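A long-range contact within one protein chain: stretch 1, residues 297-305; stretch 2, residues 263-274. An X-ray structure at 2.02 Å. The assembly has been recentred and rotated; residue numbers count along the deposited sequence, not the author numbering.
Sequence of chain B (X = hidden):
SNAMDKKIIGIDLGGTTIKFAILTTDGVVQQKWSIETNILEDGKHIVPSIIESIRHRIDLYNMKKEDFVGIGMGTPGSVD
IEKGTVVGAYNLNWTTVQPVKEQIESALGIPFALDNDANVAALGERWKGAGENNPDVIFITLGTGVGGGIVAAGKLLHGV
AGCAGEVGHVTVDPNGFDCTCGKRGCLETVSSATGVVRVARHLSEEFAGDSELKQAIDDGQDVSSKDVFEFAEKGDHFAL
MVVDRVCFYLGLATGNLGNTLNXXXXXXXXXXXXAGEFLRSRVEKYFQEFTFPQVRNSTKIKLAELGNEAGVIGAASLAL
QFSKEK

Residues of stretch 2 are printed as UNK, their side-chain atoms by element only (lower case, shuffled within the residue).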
# COMPACT_ATOMS: atom_id res chain seq x y z
N ASN B 297 6.46 5.20 15.73
CA ASN B 297 7.56 6.06 16.10
C ASN B 297 8.17 6.65 14.86
O ASN B 297 9.22 7.30 14.93
CB ASN B 297 8.60 5.27 16.86
CG ASN B 297 8.08 4.72 18.21
OD1 ASN B 297 8.40 3.61 18.62
ND2 ASN B 297 7.27 5.49 18.86
N SER B 298 7.54 6.40 13.71
CA SER B 298 8.11 6.95 12.47
C SER B 298 7.11 7.70 11.55
O SER B 298 7.36 8.85 11.21
CB SER B 298 8.91 5.88 11.72
OG SER B 298 8.11 4.73 11.41
N THR B 299 5.97 7.08 11.22
CA THR B 299 4.97 7.69 10.33
C THR B 299 4.21 8.83 11.03
O THR B 299 3.74 8.67 12.17
CB THR B 299 4.01 6.66 9.71
OG1 THR B 299 4.76 5.70 8.88
CG2 THR B 299 2.95 7.39 8.82
N LYS B 300 4.18 10.00 10.38
CA LYS B 300 3.56 11.18 11.02
C LYS B 300 2.21 11.52 10.42
O LYS B 300 2.03 11.39 9.20
CB LYS B 300 4.49 12.39 10.92
CG LYS B 300 5.84 12.14 11.65
CD LYS B 300 6.83 13.28 11.45
CE LYS B 300 7.64 13.09 10.16
NZ LYS B 300 9.04 13.49 10.48
N ILE B 301 1.27 11.93 11.27
CA ILE B 301 -0.06 12.38 10.79
C ILE B 301 -0.06 13.92 10.61
O ILE B 301 0.10 14.67 11.56
CB ILE B 301 -1.22 11.91 11.71
CG1 ILE B 301 -1.28 10.37 11.85
CG2 ILE B 301 -2.58 12.43 11.20
CD1 ILE B 301 -1.12 9.54 10.44
N LYS B 302 -0.22 14.36 9.36
CA LYS B 302 -0.09 15.77 8.99
C LYS B 302 -1.39 16.32 8.37
O LYS B 302 -2.24 15.54 7.90
CB LYS B 302 1.09 15.94 8.00
CG LYS B 302 2.44 15.44 8.53
CD LYS B 302 3.55 16.05 7.68
CE LYS B 302 4.93 15.66 8.21
NZ LYS B 302 6.03 16.02 7.23
N LEU B 303 -1.55 17.65 8.42
CA LEU B 303 -2.59 18.36 7.66
C LEU B 303 -2.05 18.85 6.32
O LEU B 303 -0.84 19.15 6.19
CB LEU B 303 -3.06 19.56 8.44
CG LEU B 303 -3.87 19.35 9.70
CD1 LEU B 303 -3.86 20.69 10.44
CD2 LEU B 303 -5.29 18.89 9.36
N ALA B 304 -2.90 18.92 5.30
CA ALA B 304 -2.46 19.43 3.97
C ALA B 304 -2.09 20.90 4.14
O ALA B 304 -2.75 21.60 4.92
CB ALA B 304 -3.58 19.33 2.98
N GLU B 305 -1.08 21.38 3.41
CA GLU B 305 -0.74 22.82 3.49
C GLU B 305 -1.26 23.69 2.33
O GLU B 305 -1.37 24.90 2.49
CB GLU B 305 0.76 23.01 3.75
CG GLU B 305 1.25 22.37 5.09
CD GLU B 305 2.76 22.11 5.18
OE1 GLU B 305 3.51 22.59 4.30
OE2 GLU B 305 3.21 21.43 6.16
N UNK B 263 4.68 5.12 5.48
CA UNK B 263 5.13 6.33 4.74
C UNK B 263 5.75 7.33 5.69
O UNK B 263 5.59 7.23 6.88
c UNK B 263 2.82 6.54 5.27
c UNK B 263 3.80 6.88 4.17
c UNK B 263 3.22 5.12 5.70
N UNK B 264 6.48 8.31 5.18
CA UNK B 264 7.05 9.30 6.12
C UNK B 264 5.88 10.06 6.76
O UNK B 264 5.89 10.38 7.96
o UNK B 264 9.04 11.08 7.41
c UNK B 264 8.47 11.38 6.33
c UNK B 264 8.00 10.25 5.42
o UNK B 264 8.25 12.55 5.97
N UNK B 265 4.86 10.30 5.95
CA UNK B 265 3.64 10.91 6.47
C UNK B 265 2.36 10.48 5.72
O UNK B 265 2.41 10.08 4.55
o UNK B 265 3.74 12.95 5.12
c UNK B 265 3.78 12.45 6.44
N UNK B 266 1.26 10.54 6.45
CA UNK B 266 -0.12 10.56 5.92
C UNK B 266 -0.62 12.00 6.02
O UNK B 266 -0.69 12.58 7.11
c UNK B 266 -2.51 9.62 6.32
c UNK B 266 -0.41 8.13 6.58
c UNK B 266 -1.00 9.57 6.72
N UNK B 267 -0.90 12.60 4.87
CA UNK B 267 -1.39 14.00 4.81
C UNK B 267 -2.90 14.02 4.62
O UNK B 267 -3.41 13.45 3.67
c UNK B 267 0.85 14.69 3.83
c UNK B 267 -1.17 16.25 3.61
c UNK B 267 -0.68 14.78 3.66
N UNK B 268 -3.62 14.68 5.54
CA UNK B 268 -5.07 14.83 5.43
C UNK B 268 -5.48 16.18 4.81
O UNK B 268 -5.17 17.25 5.32
c UNK B 268 -7.30 14.74 6.63
c UNK B 268 -5.37 13.37 7.54
c UNK B 268 -5.77 14.67 6.80
c UNK B 268 -5.40 13.57 9.08
N UNK B 269 -6.22 16.12 3.70
CA UNK B 269 -6.60 17.34 2.99
C UNK B 269 -8.10 17.33 2.72
O UNK B 269 -8.79 16.45 3.18
N UNK B 270 -8.56 18.31 1.93
CA UNK B 270 -9.95 18.40 1.54
C UNK B 270 -10.64 19.32 2.51
O UNK B 270 -10.01 19.77 3.45
N UNK B 271 -11.94 19.56 2.29
CA UNK B 271 -12.67 20.55 3.06
C UNK B 271 -12.65 20.34 4.56
O UNK B 271 -12.46 21.28 5.32
N UNK B 272 -12.84 19.10 4.98
CA UNK B 272 -12.89 18.78 6.40
C UNK B 272 -11.63 19.25 7.15
O UNK B 272 -11.67 19.57 8.35
c UNK B 272 -13.34 16.93 8.10
c UNK B 272 -13.14 17.25 6.61
c UNK B 272 -14.38 16.79 5.78
N UNK B 273 -10.52 19.31 6.41
CA UNK B 273 -9.21 19.48 7.03
C UNK B 273 -9.01 20.90 7.54
O UNK B 273 -8.08 21.16 8.30
c UNK B 273 -8.09 19.08 6.07
o UNK B 273 -7.79 20.12 5.17
N UNK B 274 -9.88 21.81 7.10
CA UNK B 274 -9.95 23.17 7.64
C UNK B 274 -10.10 23.13 9.15
O UNK B 274 -9.69 24.04 9.87
c UNK B 274 -11.14 23.96 7.00
O HOH W 1 8.26 14.94 7.53

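Position 263 has three side-chain carbons closing a ring onto the backbone N, one of them 3.6 Å from Thr299 OG1: proline, Pro263. Its N has no hydrogen to give, and its carbonyl accepts: Thr299 OG1 donates to Pro263 O at 2.7 Å, fastening the start of the pairing.

Position 264 carries two carbons, the second bearing two oxygens, one of them 3.7 Å from Lys300 CE. A carboxylate this short is aspartate, Asp264. Its CA-to-CB bond points away from stretch 1, yet the end of the side chain, with chi1 t, comes nearer. Lys300 NZ lies 3.9 Å from Asp264 OD2, a long salt bridge. Lys302 NZ, 4.3 Å from Asp264 OD1, is reached through a water that donates to OD1 and accepts from NZ.

At 265 there is one carbon and then one oxygen; the aliphatic part of Lys302 passes over it, with Lys302 CD 3.8 Å from the CB of 265. The residue is serine, Ser265.

Position 266 shows one carbon, the CB, carrying two more, with that CB 3.7 Å from Ile301 CD1: valine, Val266. It shares a sheet face with Ile301.

Position 267 repeats the three-carbon fork, one outer carbon 4.0 Å from Ala304 CB, and is again valine, Val267, now on the face of Ser265, Lys300 and Lys302.

Position 268 has four carbons, forked at the first, with one arm two carbons long; the last carbon of that arm packs 3.7 Å from Ile301 CG2. This is isoleucine, Ile268.

Positions 269, 270 and 271 have no side-chain atoms: Gly269, Gly270 and Gly271. The three sites differ. An ideal CB on Gly269 would fall 3.2 Å from Ala304 CB, which is tight. Gly270, at phi 95° and psi 178°, would jam a CB against the preceding carbonyl. Gly271 has room for one, so the contact does not explain it.

Position 272, a three-carbon fork out of reach of stretch 1, is valine, Val272. Position 273 has one carbon and one oxygen, its CB 4.3 Å from Leu303 CD2, hence serine, Ser273; its OG donates to Gly270 O at 2.8 Å. Position 274, a single carbon pointing away, is alanine, Ala274.

The contact is a parallel strand pair. Lys300 and Lys302 donate and accept, while Val266 and Ile268 do the same in return; Ala304 N closes the ladder on Ile268 O at 2.8 Å. Side chains divide by face: branched aliphatics pack beside Ile301, while lysines lie beside Ser265 and Val267, with Asp264 supplying charge at the ladder's start.

Stretch 2, residues 263-274: PDSVVIGGGVSA
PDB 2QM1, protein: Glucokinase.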